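Local structure of VP5 (Halorubrum pleomorphic virus 2, 6QGI) at residues Trp18-Phe23 with Thr269-Ala274; Asn64-Val69 with Tyr232-Thr237; Lys70-Thr75 with Asn103-Thr108; Met276-Gln279 with Ser284-Ile287. The protein probably mediates fusion of the viral envelope with the membrane of its haloarchaeal host, acting as the virus's envelope-borne fusion protein. All blocks are in the same frame, centred on the assembly; numbering follows the deposited sequence.

Contact 1 (Trp18-Phe23 with Thr269-Ala274); sequences WALREF and TPRERA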
loop_
_atom_site.group_PDB
_atom_site.type_symbol
_atom_site.label_atom_id
_atom_site.label_comp_id
_atom_site.label_asym_id
_atom_site.label_seq_id
_atom_site.Cartn_x
_atom_site.Cartn_y
_atom_site.Cartn_z
ATOM N N TRP A 18 5.003 0.356 -8.248
ATOM C CA TRP A 18 6.396 -0.079 -8.093
ATOM C C TRP A 18 6.625 -1.492 -8.624
ATOM O O TRP A 18 7.762 -1.864 -8.928
ATOM C CB TRP A 18 6.803 -0.012 -6.616
ATOM C CG TRP A 18 5.981 -0.893 -5.727
ATOM C CD1 TRP A 18 4.810 -0.568 -5.110
ATOM C CD2 TRP A 18 6.275 -2.242 -5.352
ATOM N NE1 TRP A 18 4.323 -1.652 -4.422
ATOM C CE2 TRP A 18 5.222 -2.683 -4.522
ATOM C CE3 TRP A 18 7.327 -3.128 -5.645
ATOM C CZ2 TRP A 18 5.191 -3.970 -3.975
ATOM C CZ3 TRP A 18 7.298 -4.402 -5.102
ATOM C CH2 TRP A 18 6.246 -4.810 -4.269
ATOM N N ALA A 19 5.552 -2.292 -8.693
ATOM C CA ALA A 19 5.600 -3.653 -9.209
ATOM C C ALA A 19 5.336 -3.662 -10.714
ATOM O O ALA A 19 5.475 -4.702 -11.347
ATOM C CB ALA A 19 4.580 -4.514 -8.480
ATOM N N LEU A 20 4.979 -2.499 -11.293
ATOM C CA LEU A 20 4.678 -2.390 -12.720
ATOM C C LEU A 20 5.682 -1.537 -13.491
ATOM O O LEU A 20 6.016 -1.878 -14.623
ATOM C CB LEU A 20 3.270 -1.821 -12.921
ATOM C CG LEU A 20 2.125 -2.747 -12.555
ATOM C CD1 LEU A 20 0.837 -2.015 -12.588
ATOM C CD2 LEU A 20 2.060 -3.948 -13.501
ATOM N N ARG A 21 6.152 -0.426 -12.894
ATOM C CA ARG A 21 7.077 0.506 -13.547
ATOM C C ARG A 21 7.945 1.224 -12.520
ATOM O O ARG A 21 7.719 1.051 -11.323
ATOM C CB ARG A 21 6.265 1.531 -14.360
ATOM C CG ARG A 21 5.458 2.475 -13.468
ATOM C CD ARG A 21 4.329 3.158 -14.185
ATOM N NE ARG A 21 3.380 3.697 -13.212
ATOM C CZ ARG A 21 2.311 3.045 -12.765
ATOM N NH1 ARG A 21 2.034 1.825 -13.216
ATOM N NH2 ARG A 21 1.508 3.605 -11.875
ATOM N N GLU A 22 8.906 2.060 -12.984
ATOM C CA GLU A 22 9.737 2.885 -12.106
ATOM C C GLU A 22 8.797 3.821 -11.331
ATOM O O GLU A 22 7.984 4.518 -11.938
ATOM C CB GLU A 22 10.796 3.655 -12.908
ATOM C CG GLU A 22 11.943 4.162 -12.053
ATOM C CD GLU A 22 12.885 5.164 -12.692
ATOM O OE1 GLU A 22 12.617 5.608 -13.833
ATOM O OE2 GLU A 22 13.896 5.515 -12.040
ATOM N N PHE A 23 8.830 3.733 -10.001
ATOM C CA PHE A 23 7.929 4.469 -9.115
ATOM C C PHE A 23 8.653 5.575 -8.356
ATOM O O PHE A 23 9.845 5.446 -8.064
ATOM C CB PHE A 23 7.280 3.485 -8.125
ATOM C CG PHE A 23 5.851 3.755 -7.705
ATOM C CD1 PHE A 23 4.873 4.052 -8.652
ATOM C CD2 PHE A 23 5.464 3.627 -6.374
ATOM C CE1 PHE A 23 3.550 4.288 -8.263
ATOM C CE2 PHE A 23 4.136 3.850 -5.989
ATOM C CZ PHE A 23 3.189 4.173 -6.936
ATOM N N THR A 269 -0.060 -3.931 -23.760
ATOM C CA THR A 269 -0.063 -4.746 -22.539
ATOM C C THR A 269 -0.807 -4.059 -21.375
ATOM O O THR A 269 -0.792 -2.825 -21.301
ATOM C CB THR A 269 1.380 -5.115 -22.107
ATOM O OG1 THR A 269 2.043 -3.997 -21.511
ATOM C CG2 THR A 269 2.215 -5.692 -23.233
ATOM N N PRO A 270 -1.416 -4.834 -20.432
ATOM C CA PRO A 270 -2.076 -4.205 -19.271
ATOM C C PRO A 270 -1.119 -3.279 -18.513
ATOM O O PRO A 270 -1.525 -2.197 -18.088
ATOM C CB PRO A 270 -2.496 -5.402 -18.414
ATOM C CG PRO A 270 -2.613 -6.524 -19.373
ATOM C CD PRO A 270 -1.512 -6.307 -20.356
ATOM N N ARG A 271 0.172 -3.684 -18.424
ATOM C CA ARG A 271 1.276 -2.938 -17.812
ATOM C C ARG A 271 1.480 -1.603 -18.551
ATOM O O ARG A 271 1.506 -0.565 -17.896
ATOM C CB ARG A 271 2.564 -3.789 -17.833
ATOM C CG ARG A 271 3.768 -3.137 -17.173
ATOM C CD ARG A 271 5.059 -3.515 -17.871
ATOM N NE ARG A 271 6.219 -2.990 -17.149
ATOM C CZ ARG A 271 7.490 -3.208 -17.478
ATOM N NH1 ARG A 271 7.788 -3.947 -18.540
ATOM N NH2 ARG A 271 8.469 -2.696 -16.748
ATOM N N GLU A 272 1.586 -1.631 -19.907
ATOM C CA GLU A 272 1.760 -0.440 -20.751
ATOM C C GLU A 272 0.586 0.540 -20.579
ATOM O O GLU A 272 0.829 1.730 -20.392
ATOM C CB GLU A 272 1.917 -0.831 -22.226
ATOM C CG GLU A 272 2.318 0.313 -23.145
ATOM C CD GLU A 272 2.375 -0.005 -24.632
ATOM O OE1 GLU A 272 2.224 -1.192 -25.004
ATOM O OE2 GLU A 272 2.572 0.941 -25.429
ATOM N N ARG A 273 -0.670 0.035 -20.618
ATOM C CA ARG A 273 -1.889 0.831 -20.439
ATOM C C ARG A 273 -1.872 1.564 -19.080
ATOM O O ARG A 273 -2.167 2.762 -19.040
ATOM C CB ARG A 273 -3.139 -0.056 -20.563
ATOM C CG ARG A 273 -4.427 0.724 -20.809
ATOM C CD ARG A 273 -5.653 -0.173 -20.823
ATOM N NE ARG A 273 -5.780 -0.926 -22.074
ATOM C CZ ARG A 273 -6.550 -0.559 -23.095
ATOM N NH1 ARG A 273 -7.282 0.544 -23.027
ATOM N NH2 ARG A 273 -6.598 -1.304 -24.194
ATOM N N ALA A 274 -1.484 0.862 -17.988
ATOM C CA ALA A 274 -1.387 1.443 -16.641
ATOM C C ALA A 274 -0.260 2.486 -16.544
ATOM O O ALA A 274 -0.400 3.458 -15.802
ATOM C CB ALA A 274 -1.176 0.351 -15.610
HETATM O O HOH W 1 3.667 0.059 -16.014
#
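L20 and R271 bring the backbones of the two segments closest, with their CA atoms 6.1 Å apart. A 3-10 segment ending at A19 gives way to a loop beside the first turn of the helix that starts at P270. T269 is the N-cap of that helix: its OG1 accepts from E272 N at 2.9 Å. The central bond joins side chain to main chain. R271 NE donates to L20 O at 2.8 Å, with an N-H...O angle of 160°, and the oxygen lies near the guanidinium plane. R271 NH2 adds a weak second bond, and a water that donates to R271 O reaches L20 O weakly as well. The arginine chain bends at chi2 (-146°), which brings the guanidinium edge to the loop carbonyl, NE meeting the oxygen nearly end-on. There L20 and R271 pass in opposite directions, CD2 of L20 lying 4.1 Å from CG of R271, while L20 CD1 rests 4.3 Å from A274 CB. R21 reaches across more loosely: A274 O stands over one face of its guanidinium, 3.9 Å from NH1, whereas NH2 forms a salt bridge with D289. R271 NH1 pairs with D76 of helix 66-86 in the same way. An arginine at a capped helix N-terminus thus donates to the main chain of a loop, joining the chain's N-terminal region to helix 270-279 of the envelope protein.

Contact 2 (Asn64-Val69 with Tyr232-Thr237); sequences NILDGV and YDEMDT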
loop_
_atom_site.group_PDB
_atom_site.type_symbol
_atom_site.label_atom_id
_atom_site.label_comp_id
_atom_site.label_asym_id
_atom_site.label_seq_id
_atom_site.Cartn_x
_atom_site.Cartn_y
_atom_site.Cartn_z
ATOM N N ASN A 64 0.988 -10.038 -1.654
ATOM C CA ASN A 64 0.173 -10.948 -2.456
ATOM C C ASN A 64 -0.116 -10.433 -3.870
ATOM O O ASN A 64 -0.915 -11.049 -4.585
ATOM C CB ASN A 64 -1.134 -11.247 -1.726
ATOM C CG ASN A 64 -0.932 -12.015 -0.447
ATOM O OD1 ASN A 64 -0.193 -13.007 -0.392
ATOM N ND2 ASN A 64 -1.594 -11.573 0.612
ATOM N N ILE A 65 0.554 -9.347 -4.293
ATOM C CA ILE A 65 0.405 -8.781 -5.643
ATOM C C ILE A 65 1.529 -9.318 -6.555
ATOM O O ILE A 65 1.529 -9.033 -7.755
ATOM C CB ILE A 65 0.351 -7.217 -5.647
ATOM C CG1 ILE A 65 1.632 -6.590 -5.045
ATOM C CG2 ILE A 65 -0.932 -6.696 -4.969
ATOM C CD1 ILE A 65 1.965 -5.248 -5.477
ATOM N N LEU A 66 2.473 -10.104 -5.982
ATOM C CA LEU A 66 3.618 -10.690 -6.681
ATOM C C LEU A 66 3.192 -11.774 -7.674
ATOM O O LEU A 66 3.932 -12.033 -8.629
ATOM C CB LEU A 66 4.670 -11.230 -5.706
ATOM C CG LEU A 66 5.474 -10.174 -4.942
ATOM C CD1 LEU A 66 6.133 -10.775 -3.728
ATOM C CD2 LEU A 66 6.518 -9.496 -5.828
ATOM N N ASP A 67 1.988 -12.367 -7.491
ATOM C CA ASP A 67 1.416 -13.326 -8.448
ATOM C C ASP A 67 1.140 -12.575 -9.759
ATOM O O ASP A 67 1.317 -13.128 -10.847
ATOM C CB ASP A 67 0.134 -13.983 -7.893
ATOM C CG ASP A 67 0.294 -15.413 -7.392
ATOM O OD1 ASP A 67 1.087 -16.174 -7.998
ATOM O OD2 ASP A 67 -0.395 -15.780 -6.413
ATOM N N GLY A 68 0.771 -11.299 -9.621
ATOM C CA GLY A 68 0.549 -10.377 -10.725
ATOM C C GLY A 68 1.842 -9.956 -11.391
ATOM O O GLY A 68 1.844 -9.644 -12.582
ATOM N N VAL A 69 2.951 -9.945 -10.624
ATOM C CA VAL A 69 4.286 -9.618 -11.133
ATOM C C VAL A 69 4.699 -10.761 -12.063
ATOM O O VAL A 69 5.146 -10.508 -13.182
ATOM C CB VAL A 69 5.317 -9.357 -9.996
ATOM C CG1 VAL A 69 6.718 -9.137 -10.551
ATOM C CG2 VAL A 69 4.903 -8.169 -9.133
ATOM N N TYR A 232 10.855 -10.330 -0.495
ATOM C CA TYR A 232 12.052 -10.541 -1.318
ATOM C C TYR A 232 12.111 -11.988 -1.833
ATOM O O TYR A 232 12.350 -12.188 -3.023
ATOM C CB TYR A 232 13.362 -10.194 -0.558
ATOM C CG TYR A 232 14.599 -10.732 -1.254
ATOM C CD1 TYR A 232 15.108 -10.113 -2.392
ATOM C CD2 TYR A 232 15.191 -11.926 -0.841
ATOM C CE1 TYR A 232 16.188 -10.651 -3.088
ATOM C CE2 TYR A 232 16.271 -12.475 -1.532
ATOM C CZ TYR A 232 16.772 -11.830 -2.652
ATOM O OH TYR A 232 17.844 -12.359 -3.333
ATOM N N ASP A 233 11.947 -12.980 -0.923
ATOM C CA ASP A 233 11.989 -14.420 -1.207
ATOM C C ASP A 233 10.956 -14.818 -2.249
ATOM O O ASP A 233 11.300 -15.569 -3.162
ATOM C CB ASP A 233 11.781 -15.248 0.076
ATOM C CG ASP A 233 12.976 -15.323 1.003
ATOM O OD1 ASP A 233 14.086 -14.934 0.575
ATOM O OD2 ASP A 233 12.805 -15.787 2.155
ATOM N N GLU A 234 9.707 -14.312 -2.123
ATOM C CA GLU A 234 8.610 -14.565 -3.066
ATOM C C GLU A 234 8.931 -13.914 -4.417
ATOM O O GLU A 234 8.679 -14.525 -5.452
ATOM C CB GLU A 234 7.267 -14.051 -2.507
ATOM C CG GLU A 234 6.041 -14.617 -3.210
ATOM C CD GLU A 234 4.694 -14.203 -2.641
ATOM O OE1 GLU A 234 4.529 -14.234 -1.399
ATOM O OE2 GLU A 234 3.791 -13.871 -3.443
ATOM N N MET A 235 9.521 -12.697 -4.400
ATOM C CA MET A 235 9.945 -11.970 -5.598
ATOM C C MET A 235 11.067 -12.739 -6.307
ATOM O O MET A 235 11.087 -12.809 -7.538
ATOM C CB MET A 235 10.410 -10.557 -5.227
ATOM C CG MET A 235 10.399 -9.578 -6.384
ATOM S SD MET A 235 11.103 -7.967 -5.931
ATOM C CE MET A 235 9.802 -7.324 -4.866
ATOM N N ASP A 236 11.983 -13.334 -5.517
ATOM C CA ASP A 236 13.108 -14.133 -5.995
ATOM C C ASP A 236 12.605 -15.462 -6.557
ATOM O O ASP A 236 13.158 -15.953 -7.540
ATOM C CB ASP A 236 14.129 -14.361 -4.868
ATOM C CG ASP A 236 15.460 -14.886 -5.361
ATOM O OD1 ASP A 236 16.187 -14.123 -6.040
ATOM O OD2 ASP A 236 15.776 -16.060 -5.071
ATOM N N THR A 237 11.537 -16.025 -5.946
ATOM C CA THR A 237 10.891 -17.266 -6.389
ATOM C C THR A 237 10.252 -17.009 -7.764
ATOM O O THR A 237 10.423 -17.824 -8.673
ATOM C CB THR A 237 9.883 -17.760 -5.328
ATOM O OG1 THR A 237 10.579 -18.030 -4.108
ATOM C CG2 THR A 237 9.120 -19.006 -5.762
#
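A buried helix-helix contact, made largely by carbon-carbon contacts in which the aliphatic part of E234 takes part, joins L66, in the opening turn of helix 66-86, to E234 and M235 on the long helix 225-253. The backbones come nearest at L66 and M235, whose CA atoms are 6.5 Å apart, and the two segments cross steeply. L66 points toward the other helix and divides its two methyls between the partners. Its CG sits beside the backbone N and opposite the carbonyl carbon (chi1 -71°), a setting that carries both methyls out to helix 225-253. CD1 lies against the aliphatic part of E234, 3.7 Å from its CB, while CD2 meets the thioether chain of M235, 3.9 Å from its CG and 4.1 Å from its CE. The leucine and methionine side chains cross at about a right angle, and a bend at chi3 (-72°) folds M235 CE back within touch of that same methyl. In the helical bundle of this envelope protein, the methionine also meets V109 and F113 of helix 91-133, so L66 and M235 belong to an interface shared by three helices. The extended chain of E234 reaches across L66 at a slant, and OE2 comes within 3.6 Å of L66 CB. D67 OD2 is 5.5 Å from E234 OE2, two like charges near each other but not in contact.

Contact 3 (Lys70-Thr75 with Asn103-Thr108); sequences KHTAYT and NSYLTT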
loop_
_atom_site.group_PDB
_atom_site.type_symbol
_atom_site.label_atom_id
_atom_site.label_comp_id
_atom_site.label_asym_id
_atom_site.label_seq_id
_atom_site.Cartn_x
_atom_site.Cartn_y
_atom_site.Cartn_z
ATOM N N LYS A 70 4.459 -12.016 -11.616
ATOM C CA LYS A 70 4.716 -13.255 -12.353
ATOM C C LYS A 70 3.939 -13.248 -13.684
ATOM O O LYS A 70 4.512 -13.584 -14.717
ATOM C CB LYS A 70 4.339 -14.472 -11.489
ATOM C CG LYS A 70 4.746 -15.803 -12.096
ATOM C CD LYS A 70 4.175 -16.983 -11.345
ATOM C CE LYS A 70 3.060 -17.643 -12.114
ATOM N NZ LYS A 70 2.605 -18.886 -11.448
ATOM N N HIS A 71 2.662 -12.826 -13.649
ATOM C CA HIS A 71 1.758 -12.722 -14.799
ATOM C C HIS A 71 2.252 -11.657 -15.780
ATOM O O HIS A 71 2.264 -11.899 -16.989
ATOM C CB HIS A 71 0.327 -12.388 -14.315
ATOM C CG HIS A 71 -0.697 -12.286 -15.407
ATOM N ND1 HIS A 71 -1.239 -13.414 -15.997
ATOM C CD2 HIS A 71 -1.272 -11.190 -15.955
ATOM C CE1 HIS A 71 -2.111 -12.972 -16.890
ATOM N NE2 HIS A 71 -2.161 -11.640 -16.905
ATOM N N THR A 72 2.658 -10.482 -15.253
ATOM C CA THR A 72 3.147 -9.348 -16.038
ATOM C C THR A 72 4.462 -9.735 -16.726
ATOM O O THR A 72 4.594 -9.500 -17.929
ATOM C CB THR A 72 3.260 -8.102 -15.153
ATOM O OG1 THR A 72 1.976 -7.848 -14.590
ATOM C CG2 THR A 72 3.719 -6.868 -15.916
ATOM N N ALA A 73 5.398 -10.368 -15.976
ATOM C CA ALA A 73 6.689 -10.838 -16.485
ATOM C C ALA A 73 6.488 -11.750 -17.683
ATOM O O ALA A 73 7.103 -11.519 -18.725
ATOM C CB ALA A 73 7.462 -11.562 -15.391
ATOM N N TYR A 74 5.564 -12.725 -17.562
ATOM C CA TYR A 74 5.225 -13.674 -18.617
ATOM C C TYR A 74 4.652 -12.992 -19.869
ATOM O O TYR A 74 5.045 -13.364 -20.965
ATOM C CB TYR A 74 4.233 -14.715 -18.105
ATOM C CG TYR A 74 4.852 -16.006 -17.617
ATOM C CD1 TYR A 74 5.595 -16.814 -18.476
ATOM C CD2 TYR A 74 4.615 -16.472 -16.327
ATOM C CE1 TYR A 74 6.137 -18.023 -18.041
ATOM C CE2 TYR A 74 5.146 -17.681 -15.885
ATOM C CZ TYR A 74 5.910 -18.451 -16.744
ATOM O OH TYR A 74 6.440 -19.642 -16.317
ATOM N N THR A 75 3.754 -11.991 -19.712
ATOM C CA THR A 75 3.155 -11.250 -20.831
ATOM C C THR A 75 4.265 -10.629 -21.711
ATOM O O THR A 75 4.265 -10.865 -22.916
ATOM C CB THR A 75 2.149 -10.196 -20.314
ATOM O OG1 THR A 75 1.095 -10.854 -19.610
ATOM C CG2 THR A 75 1.546 -9.357 -21.429
ATOM N N ASN A 103 14.142 -10.254 -16.976
ATOM C CA ASN A 103 15.211 -9.622 -16.220
ATOM C C ASN A 103 15.084 -8.100 -16.185
ATOM O O ASN A 103 15.330 -7.514 -15.134
ATOM C CB ASN A 103 16.571 -10.040 -16.775
ATOM C CG ASN A 103 16.840 -11.527 -16.660
ATOM O OD1 ASN A 103 16.331 -12.222 -15.774
ATOM N ND2 ASN A 103 17.645 -12.056 -17.563
ATOM N N SER A 104 14.679 -7.470 -17.304
ATOM C CA SER A 104 14.508 -6.018 -17.416
ATOM C C SER A 104 13.359 -5.526 -16.536
ATOM O O SER A 104 13.511 -4.532 -15.821
ATOM C CB SER A 104 14.262 -5.619 -18.868
ATOM O OG SER A 104 14.347 -4.216 -19.040
ATOM N N TYR A 105 12.218 -6.232 -16.585
ATOM C CA TYR A 105 11.030 -5.903 -15.814
ATOM C C TYR A 105 11.247 -6.201 -14.315
ATOM O O TYR A 105 10.893 -5.361 -13.481
ATOM C CB TYR A 105 9.794 -6.640 -16.370
ATOM C CG TYR A 105 8.617 -6.694 -15.417
ATOM C CD1 TYR A 105 8.015 -5.527 -14.953
ATOM C CD2 TYR A 105 8.109 -7.909 -14.977
ATOM C CE1 TYR A 105 6.946 -5.573 -14.064
ATOM C CE2 TYR A 105 7.032 -7.966 -14.097
ATOM C CZ TYR A 105 6.459 -6.796 -13.637
ATOM O OH TYR A 105 5.391 -6.867 -12.779
ATOM N N LEU A 106 11.832 -7.366 -13.978
ATOM C CA LEU A 106 12.065 -7.742 -12.580
ATOM C C LEU A 106 13.171 -6.895 -11.942
ATOM O O LEU A 106 13.138 -6.733 -10.725
ATOM C CB LEU A 106 12.315 -9.253 -12.394
ATOM C CG LEU A 106 11.071 -10.111 -12.719
ATOM C CD1 LEU A 106 11.380 -11.533 -12.789
ATOM C CD2 LEU A 106 9.982 -9.935 -11.710
ATOM N N THR A 107 14.074 -6.278 -12.742
ATOM C CA THR A 107 15.098 -5.359 -12.223
ATOM C C THR A 107 14.387 -4.094 -11.738
ATOM O O THR A 107 14.703 -3.614 -10.657
ATOM C CB THR A 107 16.193 -5.086 -13.278
ATOM O OG1 THR A 107 16.976 -6.265 -13.385
ATOM C CG2 THR A 107 17.120 -3.928 -12.913
ATOM N N THR A 108 13.390 -3.605 -12.507
ATOM C CA THR A 108 12.593 -2.419 -12.184
ATOM C C THR A 108 11.765 -2.677 -10.920
ATOM O O THR A 108 11.572 -1.752 -10.141
ATOM C CB THR A 108 11.724 -2.011 -13.385
ATOM O OG1 THR A 108 12.561 -1.861 -14.532
ATOM C CG2 THR A 108 10.974 -0.713 -13.157
#
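T72 and A73 are the residues of the first segment that meet Y105, but the segment begins with two that turn from it. K70 packs instead on V238 and V242 of helix 225-253, and the H71 ring meets that of H468, their planes at about 50°. T72 follows, pointing toward the opposing helix. Its CB lies 3.4 Å from Y105 OH, and its CG2 is 3.6 Å from Y105 CZ, the threonine and tyrosine side chains crossing at about a right angle. The approach to the ring is oblique. OG1 of T72 is beside the backbone N (chi1 -57°), which leaves CG2 opposite it and turned to the tyrosine, while OG1 hydrogen-bonds to G68 O, one turn back in its own helix. Helices 66-86 and 91-133 follow each other in the chain, joined by a short connection, and pack across one another here, the two segments crossing steeply. A73 then supplies the closest backbone approach, its CA 6.6 Å from that of Y105. Its small side chain lets the ring lie near the helix, with A73 CB 3.7 Å from Y105 CD2 and A73 N 3.5 Å from Y105 CE2. The tyrosine hydroxyl, beside T72, hydrogen-bonds to A19 O; R271 of helix 270-279 touches both T72 and Y105. At the end of the segment, T75 OG1 donates to H71 O at 3.1 Å, on the opposite face of that carbonyl from T75 N.

Contact 4 (Met276-Gln279 with Ser284-Ile287); sequences MMAQ and SQAI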
loop_
_atom_site.group_PDB
_atom_site.type_symbol
_atom_site.label_atom_id
_atom_site.label_comp_id
_atom_site.label_asym_id
_atom_site.label_seq_id
_atom_site.Cartn_x
_atom_site.Cartn_y
_atom_site.Cartn_z
ATOM N N MET A 276 0.749 4.373 -19.099
ATOM C CA MET A 276 0.222 5.463 -19.923
ATOM C C MET A 276 -0.745 6.318 -19.106
ATOM O O MET A 276 -0.693 7.545 -19.189
ATOM C CB MET A 276 -0.479 4.902 -21.171
ATOM C CG MET A 276 0.466 4.274 -22.182
ATOM S SD MET A 276 -0.399 3.325 -23.470
ATOM C CE MET A 276 -1.020 4.614 -24.446
ATOM N N MET A 277 -1.604 5.660 -18.295
ATOM C CA MET A 277 -2.576 6.297 -17.402
ATOM C C MET A 277 -1.870 7.035 -16.271
ATOM O O MET A 277 -2.396 8.031 -15.779
ATOM C CB MET A 277 -3.547 5.260 -16.824
ATOM C CG MET A 277 -4.609 4.824 -17.803
ATOM S SD MET A 277 -5.829 3.724 -17.048
ATOM C CE MET A 277 -5.040 2.165 -17.289
ATOM N N ALA A 278 -0.680 6.543 -15.865
ATOM C CA ALA A 278 0.166 7.131 -14.824
ATOM C C ALA A 278 0.799 8.440 -15.305
ATOM O O ALA A 278 1.167 9.280 -14.482
ATOM C CB ALA A 278 1.249 6.147 -14.418
ATOM N N GLN A 279 0.929 8.606 -16.637
ATOM C CA GLN A 279 1.497 9.798 -17.265
ATOM C C GLN A 279 0.445 10.910 -17.427
ATOM O O GLN A 279 0.816 12.073 -17.598
ATOM C CB GLN A 279 2.110 9.449 -18.632
ATOM C CG GLN A 279 3.445 8.718 -18.544
ATOM C CD GLN A 279 4.052 8.486 -19.906
ATOM O OE1 GLN A 279 3.585 7.652 -20.692
ATOM N NE2 GLN A 279 5.115 9.217 -20.216
ATOM N N SER A 284 -8.307 6.867 -10.757
ATOM C CA SER A 284 -7.381 6.590 -9.662
ATOM C C SER A 284 -6.415 5.472 -10.093
ATOM O O SER A 284 -6.849 4.445 -10.623
ATOM C CB SER A 284 -8.155 6.227 -8.401
ATOM O OG SER A 284 -9.046 5.148 -8.625
ATOM N N GLN A 285 -5.104 5.728 -9.942
ATOM C CA GLN A 285 -4.004 4.890 -10.418
ATOM C C GLN A 285 -3.869 3.514 -9.755
ATOM O O GLN A 285 -3.520 2.563 -10.456
ATOM C CB GLN A 285 -2.672 5.644 -10.291
ATOM C CG GLN A 285 -1.581 5.169 -11.258
ATOM C CD GLN A 285 -2.066 4.986 -12.675
ATOM O OE1 GLN A 285 -2.594 5.907 -13.307
ATOM N NE2 GLN A 285 -1.909 3.781 -13.199
ATOM N N ALA A 286 -4.091 3.398 -8.435
ATOM C CA ALA A 286 -3.930 2.115 -7.741
ATOM C C ALA A 286 -4.850 1.015 -8.313
ATOM O O ALA A 286 -4.380 -0.112 -8.483
ATOM C CB ALA A 286 -4.152 2.279 -6.248
ATOM N N ILE A 287 -6.118 1.341 -8.670
ATOM C CA ILE A 287 -7.006 0.326 -9.253
ATOM C C ILE A 287 -6.554 0.014 -10.703
ATOM O O ILE A 287 -6.542 -1.158 -11.078
ATOM C CB ILE A 287 -8.531 0.632 -9.130
ATOM C CG1 ILE A 287 -9.415 -0.544 -9.639
ATOM C CG2 ILE A 287 -8.929 1.955 -9.780
ATOM C CD1 ILE A 287 -9.212 -1.913 -8.953
#
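The flat side-chain amide of Q285 lies against A278, whose CB sits over one face, 3.9 Å from Q285 CD. At the rim of the amide, NE2 donates to D289 OD1 one turn on in its own helix, which probably helps to orient the group. Its oxygen is directed at the peptide unit linking M277 to A278: OE1 is 3.3 Å from M277 C, and M277 CB is 3.7 Å from the same oxygen. None of this is hydrogen bonding. A278 N is also 3.3 Å from Q285 OE1, but the angle is poor; M277 O and Q285 OE1 are likewise 3.3 Å apart, but both are acceptors. The amide is therefore packed against the M277-A278 part of helix 270-279. Two torsions place the group: CG is opposite the backbone N (chi1 -155°), and the chain then bends at chi2 (46°), which swings the amide across to A278. The backbones are nearest at A278 and Q285, with CA atoms 6.5 Å apart. S284 occupies the N-cap position of helix 285-292, yet its side chain makes no capping bond; OG instead pairs with Q497 NE2. Only four residues separate the segments, so the contact closes the corner between helices 270-279 and 285-292 at the protein surface. M277 leans on I490 of helix 476-496, R21 touches both A278 and Q285, and S284 and I287 rest on strands 343-355 and 434-439.

Overall arrangement
Contact 1 lies between contacts 3 and 4, about 10 and 9 Å from their centres, and joins the N-terminal loop to helix 270-279, which it shares with contact 4. Contacts 2 and 3 are about 11 Å apart and both use helix 66-86. Along the chain, residues 18-23 pair with residues 269-274, so contact 1 encloses contacts 2 and 3, whereas contact 4 follows it. The N-terminal loop touches all three others: A19 meets V69 and, through its carbonyl, Y105, while R21 meets A278 and Q285. Contacts 3 and 4 do not touch, their nearest atoms about 11 Å apart. Early and late parts of the helical region are thus joined through one loop.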